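Local coordinates for protein apical membrane antigen 1 (Babesia divergens, PDB 4APM) that probably takes part in host-cell invasion as a calcium-binding surface antigen of the parasite's moving junction, at residues L60-S71 with P75-D84. Residues are numbered along the deposited sequence; the frame is centred on the assembly and turned at random.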
# COMPACT_ATOMS: atom_id res chain seq x y z
N LEU A 60 -10.95 -3.56 17.23
CA LEU A 60 -11.24 -2.98 18.54
C LEU A 60 -11.38 -4.04 19.64
O LEU A 60 -11.87 -5.14 19.39
CB LEU A 60 -12.46 -2.07 18.48
CG LEU A 60 -12.33 -0.90 17.48
CD1 LEU A 60 -13.57 -0.01 17.55
CD2 LEU A 60 -11.06 -0.10 17.77
N GLY A 61 -10.92 -3.70 20.85
CA GLY A 61 -11.05 -4.57 22.02
C GLY A 61 -12.47 -5.06 22.28
O GLY A 61 -12.67 -6.22 22.64
N ASN A 62 -13.46 -4.20 22.08
CA ASN A 62 -14.85 -4.59 22.27
C ASN A 62 -15.44 -5.33 21.07
O ASN A 62 -16.62 -5.62 21.05
CB ASN A 62 -15.72 -3.37 22.64
CG ASN A 62 -15.88 -2.38 21.49
OD1 ASN A 62 -15.41 -2.62 20.38
ND2 ASN A 62 -16.60 -1.28 21.74
N ASN A 63 -14.60 -5.64 20.08
CA ASN A 63 -15.05 -6.31 18.85
C ASN A 63 -16.10 -5.57 18.01
O ASN A 63 -16.67 -6.14 17.09
CB ASN A 63 -15.49 -7.74 19.13
CG ASN A 63 -14.32 -8.71 19.17
OD1 ASN A 63 -13.60 -8.79 20.17
ND2 ASN A 63 -14.09 -9.41 18.05
N ALA A 64 -16.31 -4.29 18.28
CA ALA A 64 -17.24 -3.52 17.46
C ALA A 64 -16.56 -3.06 16.17
O ALA A 64 -15.40 -2.66 16.22
CB ALA A 64 -17.77 -2.32 18.25
N ASP A 65 -17.27 -3.10 15.04
CA ASP A 65 -16.75 -2.51 13.81
C ASP A 65 -16.32 -1.05 14.04
O ASP A 65 -17.05 -0.28 14.67
CB ASP A 65 -17.77 -2.57 12.68
CG ASP A 65 -17.22 -2.01 11.37
OD1 ASP A 65 -16.26 -2.59 10.82
OD2 ASP A 65 -17.74 -0.99 10.89
N PHE A 66 -15.11 -0.71 13.58
CA PHE A 66 -14.53 0.58 13.93
C PHE A 66 -15.31 1.75 13.35
O PHE A 66 -15.18 2.86 13.84
CB PHE A 66 -13.03 0.66 13.63
CG PHE A 66 -12.68 0.81 12.16
CD1 PHE A 66 -13.19 -0.06 11.20
CD2 PHE A 66 -11.78 1.80 11.75
CE1 PHE A 66 -12.85 0.08 9.86
CE2 PHE A 66 -11.41 1.92 10.41
CZ PHE A 66 -11.95 1.06 9.47
N LEU A 67 -16.19 1.47 12.39
CA LEU A 67 -17.00 2.53 11.78
C LEU A 67 -18.31 2.81 12.53
O LEU A 67 -19.06 3.72 12.15
CB LEU A 67 -17.27 2.25 10.29
CG LEU A 67 -16.05 2.17 9.33
CD1 LEU A 67 -16.42 2.15 7.84
CD2 LEU A 67 -15.05 3.29 9.61
N ASN A 68 -18.58 2.06 13.60
CA ASN A 68 -19.67 2.44 14.54
C ASN A 68 -19.33 3.75 15.22
O ASN A 68 -18.15 4.04 15.43
CB ASN A 68 -19.85 1.38 15.62
CG ASN A 68 -20.40 0.11 15.06
OD1 ASN A 68 -20.59 -0.00 13.86
ND2 ASN A 68 -20.62 -0.89 15.91
N ARG A 69 -20.34 4.52 15.61
CA ARG A 69 -20.08 5.77 16.34
C ARG A 69 -19.44 5.50 17.69
O ARG A 69 -19.75 4.51 18.35
CB ARG A 69 -21.37 6.56 16.54
CG ARG A 69 -22.14 6.82 15.27
CD ARG A 69 -23.17 7.91 15.46
NE ARG A 69 -23.94 8.07 14.24
CZ ARG A 69 -23.67 8.96 13.29
NH1 ARG A 69 -22.68 9.85 13.45
NH2 ARG A 69 -24.42 9.00 12.20
N ILE A 70 -18.58 6.41 18.13
CA ILE A 70 -17.95 6.31 19.44
C ILE A 70 -19.02 6.54 20.52
O ILE A 70 -18.79 6.31 21.71
CB ILE A 70 -16.82 7.35 19.55
CG1 ILE A 70 -15.86 7.00 20.69
CG2 ILE A 70 -17.36 8.76 19.67
CD1 ILE A 70 -14.61 7.87 20.68
N SER A 71 -20.20 6.95 20.09
CA SER A 71 -21.27 7.30 21.01
C SER A 71 -22.48 6.34 20.89
O SER A 71 -23.60 6.68 21.29
CB SER A 71 -21.72 8.74 20.75
OG SER A 71 -22.22 8.86 19.43
N PRO A 75 -21.95 0.25 25.13
CA PRO A 75 -20.48 0.31 25.07
C PRO A 75 -19.87 -0.82 24.22
O PRO A 75 -18.74 -0.70 23.77
CB PRO A 75 -20.05 0.15 26.53
CG PRO A 75 -21.25 0.53 27.34
CD PRO A 75 -22.43 0.10 26.52
N GLN A 76 -20.59 -1.91 24.04
CA GLN A 76 -20.02 -3.03 23.30
C GLN A 76 -20.08 -2.74 21.81
O GLN A 76 -19.55 -3.50 21.00
CB GLN A 76 -20.72 -4.35 23.64
CG GLN A 76 -20.04 -5.15 24.75
CD GLN A 76 -18.73 -5.80 24.29
OE1 GLN A 76 -17.67 -5.58 24.88
NE2 GLN A 76 -18.81 -6.63 23.25
N ASP A 77 -20.71 -1.63 21.46
CA ASP A 77 -21.03 -1.33 20.07
C ASP A 77 -20.19 -0.17 19.56
O ASP A 77 -20.20 0.13 18.36
CB ASP A 77 -22.51 -0.96 19.93
CG ASP A 77 -23.41 -2.18 19.89
OD1 ASP A 77 -22.88 -3.30 19.79
OD2 ASP A 77 -24.65 -2.01 19.98
N ARG A 78 -19.50 0.50 20.48
CA ARG A 78 -18.82 1.76 20.16
C ARG A 78 -17.60 1.53 19.28
O ARG A 78 -16.72 0.72 19.59
CB ARG A 78 -18.41 2.49 21.44
CG ARG A 78 -19.57 2.75 22.36
CD ARG A 78 -19.23 3.69 23.49
NE ARG A 78 -20.48 4.12 24.09
CZ ARG A 78 -20.75 4.10 25.39
NH1 ARG A 78 -19.81 3.75 26.26
NH2 ARG A 78 -21.93 4.51 25.81
N GLY A 79 -17.57 2.25 18.16
CA GLY A 79 -16.43 2.25 17.27
C GLY A 79 -15.65 3.54 17.46
O GLY A 79 -15.64 4.10 18.55
N LEU A 80 -15.11 4.04 16.36
CA LEU A 80 -14.18 5.16 16.35
C LEU A 80 -14.77 6.35 15.60
O LEU A 80 -14.17 7.44 15.55
CB LEU A 80 -12.90 4.73 15.64
CG LEU A 80 -11.65 4.32 16.42
CD1 LEU A 80 -11.99 3.77 17.78
CD2 LEU A 80 -10.79 3.38 15.60
N ALA A 81 -15.91 6.11 14.94
CA ALA A 81 -16.53 7.09 14.05
C ALA A 81 -17.10 8.27 14.81
O ALA A 81 -17.55 8.14 15.97
CB ALA A 81 -17.63 6.43 13.23
N PHE A 82 -17.11 9.43 14.15
CA PHE A 82 -17.77 10.62 14.70
C PHE A 82 -19.11 10.33 15.38
O PHE A 82 -19.97 9.64 14.79
CB PHE A 82 -17.95 11.67 13.62
CG PHE A 82 -17.09 12.88 13.82
CD1 PHE A 82 -15.71 12.75 13.93
CD2 PHE A 82 -17.65 14.15 13.91
CE1 PHE A 82 -14.91 13.86 14.14
CE2 PHE A 82 -16.85 15.26 14.11
CZ PHE A 82 -15.48 15.12 14.22
N PRO A 83 -19.33 10.89 16.59
CA PRO A 83 -20.68 10.83 17.18
C PRO A 83 -21.73 11.54 16.32
O PRO A 83 -21.39 12.22 15.34
CB PRO A 83 -20.51 11.52 18.54
CG PRO A 83 -19.33 12.41 18.38
CD PRO A 83 -18.43 11.80 17.33
N ASP A 84 -23.00 11.33 16.66
CA ASP A 84 -24.09 11.97 15.92
C ASP A 84 -24.42 13.35 16.46
O ASP A 84 -25.30 14.02 15.94
CB ASP A 84 -25.34 11.09 15.90
CG ASP A 84 -25.75 10.62 17.29
OD1 ASP A 84 -24.93 10.72 18.23
OD2 ASP A 84 -26.88 10.12 17.43
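Segments 60-71 and 75-84 pack as two irregular coil lengths of one long loop between strands 56-60 and 111-112, joined mainly through backbone carbonyls, with N62, N68 and R69 reaching across to carbonyls of 75-84. R69 and A81 form a single bridge, with I70 N donating to A81 O (3.0 Å) and A81 N to N68 O; G79 N to R69 O and L80 N to F66 O (2.8 Å) are further backbone bonds. G79 lies against the carbonyls of D65, F66 and N68, its CA 3.1 Å from N68 O.

N62 ties down one end. Its ND2 uses both hydrogens, nearly straight to a lone pair of R78 O (2.9 Å, 169°) and more bent to P75 O (3.0 Å), while OD1 accepts from A64 N in an Asx turn that fixes the amide's rotation. N68 ND2 meets D77 O at 2.7 Å, the acceptor lying close to the amide plane.

At the other end R69, extended from CG to NE, sends NH1 to F82 O (3.0 Å) from above the carbonyl plane; NH1 also bonds S109 O. D84 CB lies over one guanidinium face, displaced toward its rim. Apolar contact is modest: I70 CG2 lies 4.0 Å from P83 CD, side chains side by side, and L80 meets L60 and the CB of F66, whose side chain also packs on V57 and V151.

With amides and a guanidinium bonded to main-chain carbonyls, directional polar bonds probably do more than apolar packing to set the shape between these segments.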